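Putative extracellular solute-binding protein (Bordetella bronchiseptica, PDB 4P56) binds (R)- and (S)-mandelate and, as a TRAP periplasmic solute-binding protein, probably delivers such solutes to a membrane transporter. Local coordinates at residues A[226-231]-A[290-295]; A[114-119]-A[334-339]. All blocks are in the same frame, centred on the assembly; numbering follows the deposited sequence.

Interaction 1: residues A[226-231]-A[290-295]; sequences ATEFPG and IELVKA
The F229 ring carries the methyl group of A295 over one of its faces: CB of A295 stands 3.8 Å from the ring centroid, 28° off the normal, a CH-pi contact that suits a side chain small enough to sit close above the ring. L299 of helix 297-307 and F109 also touch this ring. The other flat group, the E228 carboxylate, brings OE1 to 3.5 Å from CD1 of L292, where the leucine branch lies against it. OE1 also accepts from a water that reaches, more weakly, to V293 O, while OE2 forms a salt bridge with R282. Both oxygens thus have polar partners, and the arginine probably stabilises the negative charge at this partly exposed position.

The two strands run parallel, with T227 beside V293, in a mixed sheet of the α/β fold in which 291-294 is an outermost strand. A226 and E228 use both N and O toward the neighbouring strand: A226 N donates to E291 O (3.2 Å) and A226 O accepts from V293 N (2.8 Å), then E228 N donates to V293 O (2.9 Å) and E228 O accepts from A295 N (2.9 Å).

T227 and V293, branched residues well suited to extended chain, lie side by side on the same sheet face. The threonine's chi1 of -61° sets CG2 opposite the backbone N and swings OG1 alongside V293, 3.5 Å from its CB; this buried hydroxyl is satisfied by V158 O. On the other face the short A226 side chain touches I150 and F152 of the neighbouring strand 149-153, and its CB meets CG2 of I290 and CD1 of L292, each at 4.0 Å.

Interaction 2: residues A[114-119]-A[334-339]; sequences ATSRSI and AEIKQL
I336 and S116 owe their meeting to two torsions. In I336, chi1 of -158° puts CG1 opposite the backbone N, and the chain runs on extended so that CD1 lies on the backbone of the other helix, 3.5 Å from R117 CA. In S116, chi1 of 66° tucks OG between the backbone N and the carbonyl carbon, and this oxygen rests 3.7 Å from I336 CG1 while hydrogen-bonded to OD1 of D340. The hydroxyl is therefore satisfied although the residue is buried.

A serine suits this place because it is short: its CB comes to 3.7 Å from L339 CB, and the axes of the two segments close to 8.9 Å. Beyond it, the leucine sends CD1 across to I119, meeting CG2 of that residue at 3.8 Å. The same I119 CG2 takes E335 from another direction, with OE2 at 3.5 Å; the glutamate chain crosses the isoleucine nearly at right angles. Its carboxylate has a long, weak ion pair with R264, and D123 brings a second negative charge close by, which might raise the affinity of either acid for a proton.

R117 offers I336 its aliphatic root, CB and CG, and turns its guanidinium away, where NH1 bonds to A105 O and S110 OG. A long side chain of this kind can serve both purposes, greasy at its base and charged at its end.

Between the two segments there is packing and no hydrogen bond; the S116-D340 bond joins the helices just beyond. The axes of 114-119 and 334-339 run at 152°, nearly opposite, so helices 114-129 and 325-340 form an antiparallel pair here, by which the C-terminal helix packs against the α/β body of this solute-binding protein.

In the fold
After three strands and two helices the chain reaches helix 114-129, whose opening turns meet a partner 215 residues further on. It then forms strand 139-145 of the antiparallel sheet, passes through strands of the mixed sheet and their helices to 225-228, leaves for strand 237-242 of the antiparallel sheet, and runs through helices to 291-294, where interaction 1 closes a loop at the sheet edge. Two more helices lead to 325-340, and interaction 2 closes the larger loop, so that interaction 1 is nested inside it. The centres lie about 22 Å apart, yet they touch where R117 NH2 packs 3.2 Å from G231 O. Together they tie the sheet edge and the C-terminal helix to the fold.

Interaction 1: residues A[226-231]-A[290-295]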
ATOM      1  N   ALA A 226      -0.119 -19.041   7.759  1.00 13.50           N
ATOM      2  CA  ALA A 226      -0.787 -17.812   7.337  1.00 16.86           C
ATOM      3  C   ALA A 226      -2.195 -17.779   7.905  1.00 14.35           C
ATOM      4  O   ALA A 226      -2.918 -18.787   7.831  1.00 16.37           O
ATOM      5  CB  ALA A 226      -0.857 -17.734   5.799  1.00 12.52           C
ATOM      6  N   THR A 227      -2.602 -16.616   8.409  1.00 14.87           N
ATOM      7  CA  THR A 227      -3.979 -16.409   8.863  1.00 13.79           C
ATOM      8  C   THR A 227      -4.582 -15.259   8.107  1.00 14.12           C
ATOM      9  O   THR A 227      -4.050 -14.160   8.100  1.00 15.28           O
ATOM     10  CB  THR A 227      -4.053 -16.145  10.372  1.00 15.62           C
ATOM     11  OG1 THR A 227      -3.529 -17.301  11.049  1.00 16.04           O
ATOM     12  CG2 THR A 227      -5.516 -15.902  10.809  1.00 14.61           C
ATOM     13  N   GLU A 228      -5.678 -15.543   7.425  1.00 16.26           N
ATOM     14  CA  GLU A 228      -6.363 -14.551   6.625  1.00 13.15           C
ATOM     15  C   GLU A 228      -7.560 -14.061   7.397  1.00 15.65           C
ATOM     16  O   GLU A 228      -8.111 -14.775   8.225  1.00 14.68           O
ATOM     17  CB  GLU A 228      -6.832 -15.154   5.310  1.00 18.51           C
ATOM     18  CG  GLU A 228      -5.718 -15.636   4.406  1.00 18.56           C
ATOM     19  CD  GLU A 228      -6.283 -16.116   3.102  1.00 18.19           C
ATOM     20  OE1 GLU A 228      -6.584 -17.317   3.007  1.00 17.43           O
ATOM     21  OE2 GLU A 228      -6.497 -15.279   2.189  1.00 17.71           O
ATOM     22  N   PHE A 229      -7.961 -12.832   7.093  1.00 17.37           N
ATOM     23  CA  PHE A 229      -9.041 -12.162   7.788  1.00 17.82           C
ATOM     24  C   PHE A 229      -9.978 -11.564   6.746  1.00 12.83           C
ATOM     25  O   PHE A 229      -9.517 -10.983   5.764  1.00 13.57           O
ATOM     26  CB  PHE A 229      -8.460 -11.008   8.598  1.00 14.40           C
ATOM     27  CG  PHE A 229      -7.657 -11.433   9.795  1.00 17.59           C
ATOM     28  CD1 PHE A 229      -6.330 -11.799   9.663  1.00 15.77           C
ATOM     29  CD2 PHE A 229      -8.232 -11.447  11.054  1.00 18.26           C
ATOM     30  CE1 PHE A 229      -5.598 -12.174  10.754  1.00 16.35           C
ATOM     31  CE2 PHE A 229      -7.506 -11.828  12.141  1.00 18.85           C
ATOM     32  CZ  PHE A 229      -6.174 -12.182  11.991  1.00 14.60           C
ATOM     33  N   PRO A 230     -11.287 -11.662   6.974  1.00 21.91           N
ATOM     34  CA  PRO A 230     -12.226 -11.060   6.036  1.00 18.54           C
ATOM     35  C   PRO A 230     -12.015  -9.565   5.920  1.00 21.03           C
ATOM     36  O   PRO A 230     -12.010  -8.848   6.921  1.00 19.42           O
ATOM     37  CB  PRO A 230     -13.593 -11.381   6.650  1.00 29.38           C
ATOM     38  CG  PRO A 230     -13.356 -12.656   7.408  1.00 40.12           C
ATOM     39  CD  PRO A 230     -11.973 -12.472   7.996  1.00 35.41           C
ATOM     40  N   GLY A 231     -11.842  -9.111   4.682  1.00 15.71           N
ATOM     41  CA  GLY A 231     -11.620  -7.707   4.396  1.00 17.06           C
ATOM     42  C   GLY A 231     -10.231  -7.250   4.776  1.00 18.07           C
ATOM     43  O   GLY A 231      -9.940  -6.045   4.752  1.00 12.55           O
ATOM     44  N   ILE A 290       1.971 -24.608   3.462  1.00 23.70           N
ATOM     45  CA  ILE A 290       1.609 -23.605   4.441  1.00 22.23           C
ATOM     46  C   ILE A 290       0.372 -24.071   5.163  1.00 22.22           C
ATOM     47  O   ILE A 290      -0.549 -24.566   4.523  1.00 22.59           O
ATOM     48  CB  ILE A 290       1.287 -22.290   3.744  1.00 20.80           C
ATOM     49  CG1 ILE A 290       2.564 -21.708   3.145  1.00 21.05           C
ATOM     50  CG2 ILE A 290       0.680 -21.289   4.713  1.00 19.39           C
ATOM     51  CD1 ILE A 290       2.297 -20.535   2.200  1.00 20.19           C
ATOM     52  N   GLU A 291       0.352 -23.937   6.488  1.00 25.30           N
ATOM     53  CA  GLU A 291      -0.877 -24.182   7.242  1.00 22.27           C
ATOM     54  C   GLU A 291      -1.740 -22.937   7.188  1.00 20.68           C
ATOM     55  O   GLU A 291      -1.455 -21.912   7.814  1.00 19.68           O
ATOM     56  CB  GLU A 291      -0.612 -24.559   8.694  1.00 27.62           C
ATOM     57  CG  GLU A 291      -1.902 -24.874   9.450  1.00 23.86           C
ATOM     58  CD  GLU A 291      -1.704 -25.145  10.932  1.00 38.61           C
ATOM     59  OE1 GLU A 291      -0.546 -25.107  11.412  1.00 28.04           O
ATOM     60  OE2 GLU A 291      -2.718 -25.418  11.617  1.00 44.94           O
ATOM     61  N   LEU A 292      -2.830 -23.034   6.442  1.00 20.71           N
ATOM     62  CA  LEU A 292      -3.633 -21.872   6.124  1.00 19.54           C
ATOM     63  C   LEU A 292      -4.845 -21.766   7.057  1.00 20.89           C
ATOM     64  O   LEU A 292      -5.666 -22.678   7.128  1.00 21.18           O
ATOM     65  CB  LEU A 292      -4.093 -21.995   4.681  1.00 19.85           C
ATOM     66  CG  LEU A 292      -4.908 -20.819   4.147  1.00 19.06           C
ATOM     67  CD1 LEU A 292      -4.116 -19.511   4.214  1.00 19.53           C
ATOM     68  CD2 LEU A 292      -5.357 -21.094   2.700  1.00 19.94           C
ATOM     69  N   VAL A 293      -4.962 -20.648   7.760  1.00 18.81           N
ATOM     70  CA  VAL A 293      -6.045 -20.454   8.719  1.00 19.30           C
ATOM     71  C   VAL A 293      -6.970 -19.349   8.234  1.00 18.70           C
ATOM     72  O   VAL A 293      -6.507 -18.346   7.679  1.00 17.45           O
ATOM     73  CB  VAL A 293      -5.471 -20.092  10.113  1.00 19.15           C
ATOM     74  CG1 VAL A 293      -6.578 -19.798  11.118  1.00 20.45           C
ATOM     75  CG2 VAL A 293      -4.598 -21.209  10.613  1.00 20.28           C
ATOM     76  N   LYS A 294      -8.275 -19.551   8.401  1.00 19.78           N
ATOM     77  CA  LYS A 294      -9.236 -18.458   8.272  1.00 19.57           C
ATOM     78  C   LYS A 294      -9.569 -18.006   9.682  1.00 21.46           C
ATOM     79  O   LYS A 294     -10.051 -18.791  10.490  1.00 21.33           O
ATOM     80  CB  LYS A 294     -10.506 -18.892   7.551  1.00 25.13           C
ATOM     81  CG  LYS A 294     -11.544 -17.769   7.407  1.00 29.42           C
ATOM     82  CD  LYS A 294     -12.648 -18.166   6.418  1.00 35.20           C
ATOM     83  CE  LYS A 294     -13.704 -17.079   6.218  1.00 43.71           C
ATOM     84  NZ  LYS A 294     -14.732 -17.033   7.303  1.00 45.69           N
ATOM     85  N   ALA A 295      -9.318 -16.737   9.979  1.00 20.98           N
ATOM     86  CA  ALA A 295      -9.570 -16.215  11.315  1.00 18.89           C
ATOM     87  C   ALA A 295     -10.981 -16.574  11.733  1.00 20.88           C
ATOM     88  O   ALA A 295     -11.922 -16.293  11.007  1.00 21.45           O
ATOM     89  CB  ALA A 295      -9.396 -14.692  11.333  1.00 17.55           C
TER
HETATM   90  O   HOH W   1      -7.511 -18.653   4.946  1.00 18.52           O

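Interaction 2: residues A[114-119]-A[334-339]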
ATOM      1  N   ALA A 114      -7.712  -5.063  -3.717  1.00  9.86           N
ATOM      2  CA  ALA A 114      -6.916  -3.877  -3.954  1.00  9.51           C
ATOM      3  C   ALA A 114      -7.644  -2.914  -4.893  1.00 10.42           C
ATOM      4  O   ALA A 114      -7.492  -1.703  -4.769  1.00  9.08           O
ATOM      5  CB  ALA A 114      -5.584  -4.248  -4.556  1.00 10.91           C
ATOM      6  N   THR A 115      -8.402  -3.441  -5.854  1.00 11.87           N
ATOM      7  CA  THR A 115      -9.095  -2.575  -6.803  1.00  9.91           C
ATOM      8  C   THR A 115     -10.119  -1.687  -6.130  1.00  9.94           C
ATOM      9  O   THR A 115     -10.102  -0.451  -6.292  1.00  9.69           O
ATOM     10  CB  THR A 115      -9.728  -3.381  -7.953  1.00 11.76           C
ATOM     11  OG1 THR A 115      -8.682  -3.982  -8.719  1.00 13.84           O
ATOM     12  CG2 THR A 115     -10.556  -2.459  -8.895  1.00 12.88           C
ATOM     13  N   SER A 116     -11.036  -2.280  -5.381  1.00 10.32           N
ATOM     14  CA  SER A 116     -12.054  -1.481  -4.703  1.00 13.05           C
ATOM     15  C   SER A 116     -11.443  -0.469  -3.709  1.00 14.28           C
ATOM     16  O   SER A 116     -11.799   0.728  -3.712  1.00 11.97           O
ATOM     17  CB  SER A 116     -13.065  -2.413  -4.011  1.00 15.32           C
ATOM     18  OG  SER A 116     -12.406  -3.111  -2.966  1.00 19.29           O
ATOM     19  N   ARG A 117     -10.487  -0.925  -2.900  1.00 14.75           N
ATOM     20  CA  ARG A 117      -9.828  -0.041  -1.911  1.00 14.08           C
ATOM     21  C   ARG A 117      -9.037   1.105  -2.553  1.00 13.61           C
ATOM     22  O   ARG A 117      -9.037   2.232  -2.037  1.00  9.74           O
ATOM     23  CB  ARG A 117      -8.890  -0.849  -1.026  1.00 13.65           C
ATOM     24  CG  ARG A 117      -8.507  -0.153   0.256  1.00 14.40           C
ATOM     25  CD  ARG A 117      -7.425  -0.954   1.005  1.00  9.52           C
ATOM     26  NE  ARG A 117      -7.843  -2.276   1.442  1.00 11.26           N
ATOM     27  CZ  ARG A 117      -8.445  -2.513   2.606  1.00 22.76           C
ATOM     28  NH1 ARG A 117      -8.754  -1.515   3.431  1.00 28.20           N
ATOM     29  NH2 ARG A 117      -8.752  -3.746   2.944  1.00 21.03           N
ATOM     30  N   SER A 118      -8.348   0.815  -3.657  1.00 13.85           N
ATOM     31  CA  SER A 118      -7.580   1.836  -4.357  1.00  9.50           C
ATOM     32  C   SER A 118      -8.503   2.926  -4.887  1.00 13.75           C
ATOM     33  O   SER A 118      -8.261   4.115  -4.710  1.00  9.32           O
ATOM     34  CB  SER A 118      -6.825   1.235  -5.555  1.00 10.00           C
ATOM     35  OG  SER A 118      -5.826   0.322  -5.142  1.00 10.97           O
ATOM     36  N   ILE A 119      -9.554   2.514  -5.579  1.00 10.58           N
ATOM     37  CA  ILE A 119     -10.462   3.476  -6.186  1.00 10.13           C
ATOM     38  C   ILE A 119     -11.120   4.311  -5.101  1.00  9.41           C
ATOM     39  O   ILE A 119     -11.159   5.528  -5.201  1.00 11.84           O
ATOM     40  CB  ILE A 119     -11.528   2.782  -7.039  1.00 12.28           C
ATOM     41  CG1 ILE A 119     -10.871   2.237  -8.298  1.00 13.09           C
ATOM     42  CG2 ILE A 119     -12.625   3.774  -7.422  1.00 12.82           C
ATOM     43  CD1 ILE A 119     -11.672   1.196  -8.982  1.00 13.84           C
ATOM     44  N   ALA A 334     -19.074   3.956   1.920  1.00 17.37           N
ATOM     45  CA  ALA A 334     -20.193   3.736   1.017  1.00 18.90           C
ATOM     46  C   ALA A 334     -19.647   3.286  -0.322  1.00 19.54           C
ATOM     47  O   ALA A 334     -20.162   2.360  -0.948  1.00 21.19           O
ATOM     48  CB  ALA A 334     -20.992   4.995   0.848  1.00 18.85           C
ATOM     49  N   GLU A 335     -18.568   3.920  -0.743  1.00 18.49           N
ATOM     50  CA  GLU A 335     -18.032   3.636  -2.067  1.00 19.36           C
ATOM     51  C   GLU A 335     -17.378   2.246  -2.154  1.00 20.09           C
ATOM     52  O   GLU A 335     -17.563   1.523  -3.141  1.00 21.69           O
ATOM     53  CB  GLU A 335     -17.044   4.720  -2.475  1.00 18.40           C
ATOM     54  CG  GLU A 335     -16.453   4.476  -3.855  1.00 19.64           C
ATOM     55  CD  GLU A 335     -15.559   5.608  -4.315  1.00 23.77           C
ATOM     56  OE1 GLU A 335     -15.429   6.613  -3.571  1.00 23.27           O
ATOM     57  OE2 GLU A 335     -15.001   5.489  -5.426  1.00 23.26           O
ATOM     58  N   ILE A 336     -16.637   1.850  -1.124  1.00 19.24           N
ATOM     59  CA  ILE A 336     -15.963   0.544  -1.152  1.00 20.17           C
ATOM     60  C   ILE A 336     -16.972  -0.609  -1.010  1.00 21.81           C
ATOM     61  O   ILE A 336     -16.833  -1.648  -1.664  1.00 27.23           O
ATOM     62  CB  ILE A 336     -14.783   0.456  -0.123  1.00 19.25           C
ATOM     63  CG1 ILE A 336     -13.779  -0.642  -0.538  1.00 21.74           C
ATOM     64  CG2 ILE A 336     -15.322   0.206   1.260  1.00 19.87           C
ATOM     65  CD1 ILE A 336     -12.476  -0.651   0.271  1.00 24.41           C
ATOM     66  N   LYS A 337     -18.018  -0.398  -0.217  1.00 25.38           N
ATOM     67  CA  LYS A 337     -19.090  -1.377  -0.043  1.00 23.44           C
ATOM     68  C   LYS A 337     -19.778  -1.611  -1.391  1.00 25.62           C
ATOM     69  O   LYS A 337     -19.988  -2.755  -1.796  1.00 26.96           O
ATOM     70  CB  LYS A 337     -20.078  -0.855   1.015  1.00 23.20           C
ATOM     71  CG  LYS A 337     -21.119  -1.830   1.535  1.00 34.31           C
ATOM     72  CD  LYS A 337     -22.118  -1.081   2.434  1.00 32.57           C
ATOM     73  CE  LYS A 337     -23.419  -1.861   2.624  1.00 41.55           C
ATOM     74  NZ  LYS A 337     -24.525  -1.003   3.189  1.00 39.18           N
ATOM     75  N   GLN A 338     -20.072  -0.531  -2.107  1.00 24.73           N
ATOM     76  CA  GLN A 338     -20.658  -0.624  -3.446  1.00 26.59           C
ATOM     77  C   GLN A 338     -19.712  -1.285  -4.474  1.00 30.32           C
ATOM     78  O   GLN A 338     -20.095  -2.212  -5.209  1.00 29.59           O
ATOM     79  CB  GLN A 338     -21.023   0.779  -3.918  1.00 26.08           C
ATOM     80  CG  GLN A 338     -21.530   0.835  -5.351  1.00 46.50           C
ATOM     81  CD  GLN A 338     -22.349   2.092  -5.623  1.00 55.01           C
ATOM     82  OE1 GLN A 338     -23.080   2.576  -4.750  1.00 56.68           O
ATOM     83  NE2 GLN A 338     -22.224   2.634  -6.832  1.00 57.47           N
ATOM     84  N   LEU A 339     -18.481  -0.800  -4.559  1.00 29.89           N
ATOM     85  CA  LEU A 339     -17.504  -1.449  -5.431  1.00 31.80           C
ATOM     86  C   LEU A 339     -17.373  -2.958  -5.140  1.00 32.53           C
ATOM     87  O   LEU A 339     -17.393  -3.790  -6.057  1.00 35.48           O
ATOM     88  CB  LEU A 339     -16.151  -0.749  -5.299  1.00 28.52           C
ATOM     89  CG  LEU A 339     -16.156   0.649  -5.923  1.00 25.44           C
ATOM     90  CD1 LEU A 339     -14.893   1.417  -5.548  1.00 25.40           C
ATOM     91  CD2 LEU A 339     -16.282   0.519  -7.434  1.00 31.10           C
TER